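Local coordinates for profilin-1A (Acanthamoeba castellanii, PDB 1ACF), which binds monomeric actin and phosphatidylinositol bisphosphate, preventing actin polymerization at high concentration and enhancing it at low concentration, at residues Asp73-Tyr78 / Leu116-Ile121; Gly58-Ala63 / Tyr67-Ala72; Ala20-Gly23 / Asn27-Ala30. All coordinates share one frame; numbering follows the deposited sequence.

Interaction 1 of 3, residues Asp73-Tyr78 / Leu116-Ile121; sequences DDRSIY and LADYLI
Arg75 reaches from the turn before strand 76-81 to Asp118 on the C-terminal helix 106-121, and the two form a salt bridge. The backbones stay well apart; the CA atoms of Arg75 and Ala117 are 9.6 Å from each other. The arginine side chain leaves with CG anti to the backbone N (chi1 179°) and bends at chi2, which carries the NH1/NH2 end to Asp118.

Arg75 and Asp118 cross at about a right angle, with the guanidinium and carboxylate planes turned 59° apart. NH2 of Arg75 lies 2.8 Å from OD1 of Asp118, and NH1 of Arg75 lies 3.0 Å from that OD1. The oxygen sits close to the guanidinium plane, at its edge. Seen from the carboxylate, NH1 comes nearly along the C-O axis of OD1, whereas NH2 comes from above the plane. This is a forked grip on one atom, not the flat two-oxygen pairing of a carboxylate with a guanidinium.

Carbon flanks the charged group. CB of Ala117 is 4.0 Å from NH2 of Arg75, and CD1 of Ile121 is 4.0 Å from NH1 of Arg75. The turn is held by Asp73, whose OD1 accepts from the backbone N of Arg75 at 2.9 Å and from N of Ser76 at 2.8 Å. The first bond makes an Asx turn.

The bridge joins the helix to the sheet close to Lys115, an actin-binding site. Glu114, one helical turn before Asp118, forms a second salt bridge with NH2 of Arg75. It also bonds to the hydroxyls of Ser76 and Tyr78. Two acidic residues of one helix thus share one arginine, which would be expected to offset their mutual repulsion and keep both carboxylates ionised.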
# COMPACT_ATOMS: atom_id res chain seq x y z
N ASP A 73 -9.26 -8.40 -0.73
CA ASP A 73 -10.36 -8.43 0.25
C ASP A 73 -10.69 -7.00 0.67
O ASP A 73 -10.24 -6.05 -0.02
CB ASP A 73 -10.12 -9.43 1.34
CG ASP A 73 -8.95 -9.33 2.24
OD1 ASP A 73 -8.73 -8.30 2.89
OD2 ASP A 73 -8.23 -10.32 2.46
N ASP A 74 -11.40 -6.87 1.74
CA ASP A 74 -11.89 -5.61 2.32
C ASP A 74 -10.83 -4.90 3.13
O ASP A 74 -10.93 -3.69 3.36
CB ASP A 74 -13.17 -5.87 3.16
CG ASP A 74 -14.21 -6.60 2.33
OD1 ASP A 74 -14.52 -6.12 1.21
OD2 ASP A 74 -14.68 -7.66 2.76
N ARG A 75 -9.82 -5.72 3.50
CA ARG A 75 -8.73 -5.08 4.27
C ARG A 75 -7.40 -5.06 3.54
O ARG A 75 -6.66 -4.07 3.66
CB ARG A 75 -8.60 -5.70 5.68
CG ARG A 75 -7.43 -5.07 6.51
CD ARG A 75 -6.83 -6.13 7.32
NE ARG A 75 -5.76 -5.86 8.15
CZ ARG A 75 -5.47 -5.37 9.34
NH1 ARG A 75 -6.36 -4.90 10.20
NH2 ARG A 75 -4.18 -5.38 9.76
N SER A 76 -7.08 -6.08 2.77
CA SER A 76 -5.79 -6.22 2.11
C SER A 76 -5.75 -6.57 0.66
O SER A 76 -6.28 -7.65 0.37
CB SER A 76 -5.14 -7.47 2.80
OG SER A 76 -4.78 -7.07 4.12
N ILE A 77 -5.01 -5.78 -0.11
CA ILE A 77 -4.73 -6.03 -1.51
C ILE A 77 -3.19 -6.15 -1.70
O ILE A 77 -2.40 -5.20 -1.48
CB ILE A 77 -5.30 -4.99 -2.51
CG1 ILE A 77 -6.85 -5.11 -2.61
CG2 ILE A 77 -4.65 -5.20 -3.97
CD1 ILE A 77 -7.48 -3.79 -3.21
N TYR A 78 -2.79 -7.31 -2.16
CA TYR A 78 -1.37 -7.61 -2.42
C TYR A 78 -1.13 -7.73 -3.96
O TYR A 78 -1.86 -8.37 -4.72
CB TYR A 78 -0.93 -8.85 -1.67
CG TYR A 78 -0.86 -8.77 -0.15
CD1 TYR A 78 -1.30 -7.69 0.61
CD2 TYR A 78 -0.46 -9.93 0.52
CE1 TYR A 78 -1.30 -7.74 2.00
CE2 TYR A 78 -0.46 -10.01 1.90
CZ TYR A 78 -0.86 -8.89 2.64
OH TYR A 78 -0.79 -9.03 4.00
N LEU A 116 1.36 -2.03 11.22
CA LEU A 116 1.25 -0.57 11.33
C LEU A 116 -0.25 -0.19 11.12
O LEU A 116 -0.64 0.85 11.61
CB LEU A 116 2.04 0.21 10.27
CG LEU A 116 2.83 1.44 10.58
CD1 LEU A 116 2.79 2.56 9.53
CD2 LEU A 116 2.55 2.01 11.93
N ALA A 117 -0.94 -0.98 10.33
CA ALA A 117 -2.38 -0.76 10.05
C ALA A 117 -3.13 -0.98 11.40
O ALA A 117 -3.89 -0.07 11.76
CB ALA A 117 -2.87 -1.63 8.99
N ASP A 118 -2.87 -2.11 12.02
CA ASP A 118 -3.41 -2.48 13.31
C ASP A 118 -3.18 -1.37 14.34
O ASP A 118 -4.10 -1.01 15.10
CB ASP A 118 -2.88 -3.80 13.89
CG ASP A 118 -3.52 -5.01 13.23
OD1 ASP A 118 -4.53 -4.88 12.52
OD2 ASP A 118 -2.97 -6.12 13.42
N TYR A 119 -1.95 -0.86 14.39
CA TYR A 119 -1.65 0.22 15.35
C TYR A 119 -2.39 1.50 15.02
O TYR A 119 -2.85 2.21 15.93
CB TYR A 119 -0.13 0.34 15.48
CG TYR A 119 0.41 1.56 16.15
CD1 TYR A 119 0.44 2.78 15.55
CD2 TYR A 119 0.89 1.46 17.47
CE1 TYR A 119 0.97 3.90 16.19
CE2 TYR A 119 1.37 2.54 18.15
CZ TYR A 119 1.40 3.75 17.50
OH TYR A 119 1.87 4.89 18.16
N LEU A 120 -2.54 1.79 13.73
CA LEU A 120 -3.20 3.00 13.27
C LEU A 120 -4.73 2.97 13.48
O LEU A 120 -5.28 4.01 13.75
CB LEU A 120 -2.76 3.44 11.91
CG LEU A 120 -1.34 3.97 11.68
CD1 LEU A 120 -1.16 4.15 10.18
CD2 LEU A 120 -1.12 5.23 12.49
N ILE A 121 -5.32 1.84 13.29
CA ILE A 121 -6.79 1.65 13.55
C ILE A 121 -7.07 1.99 15.03
O ILE A 121 -7.83 2.91 15.42
CB ILE A 121 -7.04 0.17 13.16
CG1 ILE A 121 -7.27 0.13 11.61
CG2 ILE A 121 -8.21 -0.47 13.93
CD1 ILE A 121 -7.66 -1.25 11.08

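Interaction 2 of 3, residues Gly58-Ala63 / Tyr67-Ala72; sequences GGFDLA and YVTLRA
Phe60 and Tyr67 pair their backbones in the hairpin of strands 60-62 and 65-72. Strand 60-62 is an outermost strand of the antiparallel sheet within this chain. The two residues form an antiparallel hydrogen-bonded pair. N of Phe60 donates to O of Tyr67 at 2.9 Å, and N of Tyr67 donates to O of Phe60, also at 2.9 Å. Gly59, just after helix 53-58, has positive phi, and its CA comes within 3.1 Å of O of Tyr67.

Side-chain packing lies beside this pair. CB of Tyr67 sits over one face of the Phe60 ring, toward the rim. The phenyl group takes the crowded position between backbone N and carbonyl carbon (chi1 49°), which brings the ring beside Thr69. OG1 of Thr69 lies at the ring edge, 3.6 Å from CE1 of Phe60. The same hydroxyl is hydrogen-bonded to O of Ile55 in helix 53-58. CB of Leu62 packs 4.2 Å from CE1 of Tyr67.

A water adds a polar link. It donates to O of Leu62 at 2.8 Å and bonds to OH of Tyr67 at 3.0 Å.

Two direct backbone bonds and one water bridge thus join the segments. The water gives the Leu62 carbonyl a donor and ties the phenol to the facing strand.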
# COMPACT_ATOMS: atom_id res chain seq x y z
N GLY A 58 -7.43 -7.76 -13.95
CA GLY A 58 -6.52 -6.91 -14.69
C GLY A 58 -5.27 -6.46 -14.00
O GLY A 58 -4.43 -5.90 -14.74
N GLY A 59 -5.05 -6.65 -12.74
CA GLY A 59 -3.89 -6.17 -11.98
C GLY A 59 -4.11 -4.67 -11.72
O GLY A 59 -5.19 -4.14 -12.08
N PHE A 60 -3.12 -3.99 -11.16
CA PHE A 60 -3.22 -2.54 -10.87
C PHE A 60 -1.87 -1.84 -11.03
O PHE A 60 -0.79 -2.41 -10.90
CB PHE A 60 -3.75 -2.28 -9.42
CG PHE A 60 -3.09 -3.03 -8.29
CD1 PHE A 60 -3.16 -4.43 -8.19
CD2 PHE A 60 -2.40 -2.34 -7.30
CE1 PHE A 60 -2.58 -5.13 -7.16
CE2 PHE A 60 -1.81 -3.03 -6.25
CZ PHE A 60 -1.87 -4.43 -6.17
N ASP A 61 -1.95 -0.55 -11.14
CA ASP A 61 -0.85 0.37 -11.28
C ASP A 61 -0.53 1.24 -10.07
O ASP A 61 -1.34 2.02 -9.61
CB ASP A 61 -1.10 1.33 -12.49
CG ASP A 61 -1.00 0.60 -13.82
OD1 ASP A 61 -0.79 -0.62 -13.90
OD2 ASP A 61 -1.21 1.34 -14.82
N LEU A 62 0.72 1.18 -9.68
CA LEU A 62 1.24 2.08 -8.61
C LEU A 62 2.57 2.66 -9.16
O LEU A 62 3.48 1.92 -9.49
CB LEU A 62 1.26 1.45 -7.25
CG LEU A 62 0.07 1.45 -6.29
CD1 LEU A 62 -0.88 2.63 -6.53
CD2 LEU A 62 -0.71 0.14 -6.32
N ALA A 63 2.60 3.97 -9.31
CA ALA A 63 3.74 4.74 -9.76
C ALA A 63 4.52 4.05 -10.86
O ALA A 63 5.70 3.68 -10.67
CB ALA A 63 4.64 5.03 -8.54
N TYR A 67 1.33 -4.28 -11.27
CA TYR A 67 1.37 -5.49 -10.48
C TYR A 67 0.16 -6.37 -10.77
O TYR A 67 -0.89 -5.89 -11.17
CB TYR A 67 1.28 -5.09 -8.98
CG TYR A 67 2.44 -4.26 -8.52
CD1 TYR A 67 2.37 -2.88 -8.64
CD2 TYR A 67 3.51 -4.86 -7.86
CE1 TYR A 67 3.42 -2.06 -8.18
CE2 TYR A 67 4.57 -4.06 -7.43
CZ TYR A 67 4.50 -2.70 -7.57
OH TYR A 67 5.55 -1.92 -7.11
N VAL A 68 0.33 -7.63 -10.53
CA VAL A 68 -0.79 -8.57 -10.69
C VAL A 68 -1.21 -8.84 -9.25
O VAL A 68 -0.33 -8.90 -8.40
CB VAL A 68 -0.51 -9.82 -11.53
CG1 VAL A 68 -0.00 -9.43 -12.92
CG2 VAL A 68 0.34 -10.86 -10.86
N THR A 69 -2.53 -8.99 -9.07
CA THR A 69 -3.14 -9.23 -7.79
C THR A 69 -2.98 -10.64 -7.24
O THR A 69 -3.47 -11.60 -7.83
CB THR A 69 -4.70 -8.91 -7.82
OG1 THR A 69 -4.79 -7.63 -8.49
CG2 THR A 69 -5.32 -8.92 -6.43
N LEU A 70 -2.29 -10.71 -6.11
CA LEU A 70 -2.06 -11.96 -5.40
C LEU A 70 -3.26 -12.26 -4.45
O LEU A 70 -3.73 -13.40 -4.43
CB LEU A 70 -0.77 -11.87 -4.65
CG LEU A 70 0.58 -12.33 -5.05
CD1 LEU A 70 1.59 -11.77 -4.00
CD2 LEU A 70 0.63 -13.85 -5.06
N ARG A 71 -3.69 -11.28 -3.71
CA ARG A 71 -4.77 -11.25 -2.71
C ARG A 71 -5.59 -9.97 -2.69
O ARG A 71 -5.03 -8.84 -2.73
CB ARG A 71 -4.07 -11.58 -1.37
CG ARG A 71 -4.64 -11.03 -0.10
CD ARG A 71 -4.17 -11.68 1.15
NE ARG A 71 -4.43 -10.92 2.36
CZ ARG A 71 -4.36 -11.27 3.64
NH1 ARG A 71 -4.15 -12.52 4.06
NH2 ARG A 71 -4.53 -10.41 4.66
N ALA A 72 -6.93 -9.97 -2.65
CA ALA A 72 -7.84 -8.83 -2.59
C ALA A 72 -9.14 -9.16 -1.79
O ALA A 72 -9.94 -10.05 -2.09
CB ALA A 72 -8.30 -8.19 -3.89
O HOH W 1 5.35 1.02 -7.56

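Interaction 3 of 3, residues Ala20-Gly23 / Asn27-Ala30; sequences AILG and NTWA
Ile21 uses both its backbone groups to bind the facing residues Trp29 and Ala30. Its N donates to O of Ala30 at 2.8 Å. Its O accepts from N of Trp29 at 2.6 Å and, more weakly, from N of Ala30 at 3.4 Å. Two consecutive residues therefore face one, which is a classic beta bulge. Leu22 then pairs with Thr28 as a non-hydrogen-bonded pair.

Past the bulge, N of Gly23 donates to O of Asn27 at 2.9 Å, with an N-H...O angle of 164°. Two acceptors also receive CA-H...O contacts: CA of Ala20 approaches O of Ala30, and CA of Leu22 approaches O of Asn27. The side-chain amide of Asn27 is served by the turn, where ND2 bonds to OD2 of Asp25.

The indole of Trp29 lies flat against the opposite backbone. Its CG is anti to the carbonyl carbon (chi1 -75°), which folds the ring back over Leu22 and Gly23. The carbonyl carbon of Leu22 is over the ring centre. CA of Gly23 lies nearer the rim, 3.3 Å from NE1 of Trp29, and with no side chain on Gly23 the ring can come this close. CG2 of Ile21 touches CE3 of Trp29 at 3.8 Å.

The hairpin, within the predicted actin-binding region, forms one edge of the profilin sheet in this chain. Strand 28-31 is outermost, and strand 18-23 is bonded on its other side to strand 94-100. Helix 2-11 packs on the face bearing Ile21 and Ala30 through Trp2, Gln3 and Tyr5; the ring of Trp2 also meets that of Trp29.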
# COMPACT_ATOMS: atom_id res chain seq x y z
N ALA A 20 3.50 5.02 0.88
CA ALA A 20 2.60 6.20 0.80
C ALA A 20 1.41 5.90 1.74
O ALA A 20 1.22 4.72 2.07
CB ALA A 20 2.13 6.51 -0.59
N ILE A 21 0.73 6.97 2.12
CA ILE A 21 -0.47 6.88 2.95
C ILE A 21 -1.57 7.66 2.23
O ILE A 21 -1.38 8.87 1.98
CB ILE A 21 -0.37 7.30 4.44
CG1 ILE A 21 0.33 6.26 5.34
CG2 ILE A 21 -1.83 7.52 4.94
CD1 ILE A 21 0.66 6.88 6.74
N LEU A 22 -2.60 6.90 1.86
CA LEU A 22 -3.72 7.59 1.18
C LEU A 22 -5.02 7.72 2.00
O LEU A 22 -5.30 7.02 2.98
CB LEU A 22 -4.08 6.79 -0.07
CG LEU A 22 -3.30 6.68 -1.33
CD1 LEU A 22 -1.82 6.63 -1.08
CD2 LEU A 22 -3.86 5.45 -2.02
N GLY A 23 -5.85 8.57 1.45
CA GLY A 23 -7.22 8.86 1.86
C GLY A 23 -8.11 7.93 1.00
O GLY A 23 -7.74 7.47 -0.07
N ASN A 27 -6.54 10.32 -2.63
CA ASN A 27 -5.56 11.41 -2.56
C ASN A 27 -4.51 11.02 -1.52
O ASN A 27 -4.80 10.41 -0.49
CB ASN A 27 -6.14 12.80 -2.39
CG ASN A 27 -6.87 13.21 -3.70
OD1 ASN A 27 -6.32 13.05 -4.82
ND2 ASN A 27 -8.09 13.71 -3.61
N THR A 28 -3.26 11.35 -1.84
CA THR A 28 -2.11 11.00 -0.99
C THR A 28 -2.07 11.92 0.22
O THR A 28 -2.35 13.12 0.09
CB THR A 28 -0.77 11.06 -1.85
OG1 THR A 28 -0.92 10.04 -2.88
CG2 THR A 28 0.50 10.91 -1.02
N TRP A 29 -1.69 11.33 1.36
CA TRP A 29 -1.60 12.12 2.61
C TRP A 29 -0.13 12.47 2.85
O TRP A 29 0.19 13.57 3.27
CB TRP A 29 -2.29 11.42 3.77
CG TRP A 29 -3.80 11.48 3.72
CD1 TRP A 29 -4.62 11.94 2.71
CD2 TRP A 29 -4.68 10.85 4.68
NE1 TRP A 29 -5.92 11.72 3.02
CE2 TRP A 29 -5.99 11.04 4.20
CE3 TRP A 29 -4.45 10.15 5.86
CZ2 TRP A 29 -7.09 10.54 4.93
CZ3 TRP A 29 -5.55 9.70 6.61
CH2 TRP A 29 -6.83 9.90 6.12
N ALA A 30 0.71 11.50 2.56
CA ALA A 30 2.16 11.57 2.68
C ALA A 30 2.78 10.46 1.82
O ALA A 30 2.20 9.36 1.64
CB ALA A 30 2.55 11.46 4.15

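From the N terminus, interaction 3 comes first and closes the short turn between strands 18-23 and 28-31. Interaction 2 follows past helices 39-50 and 53-58 and closes the hairpin of strands 60-62 and 65-72. Interaction 1 opens just after it and spans 37 intervening residues, linking the turn before strand 76-81 to the C-terminal helix 106-121. The three run in series; none nests or crosses. Interactions 2 and 3 lie at the two edges of one antiparallel sheet, their centres about 18 Å apart. Interactions 1 and 2 touch, because strands 65-72 and 76-81 are neighbours. Interaction 1 ties the sheet to a helix.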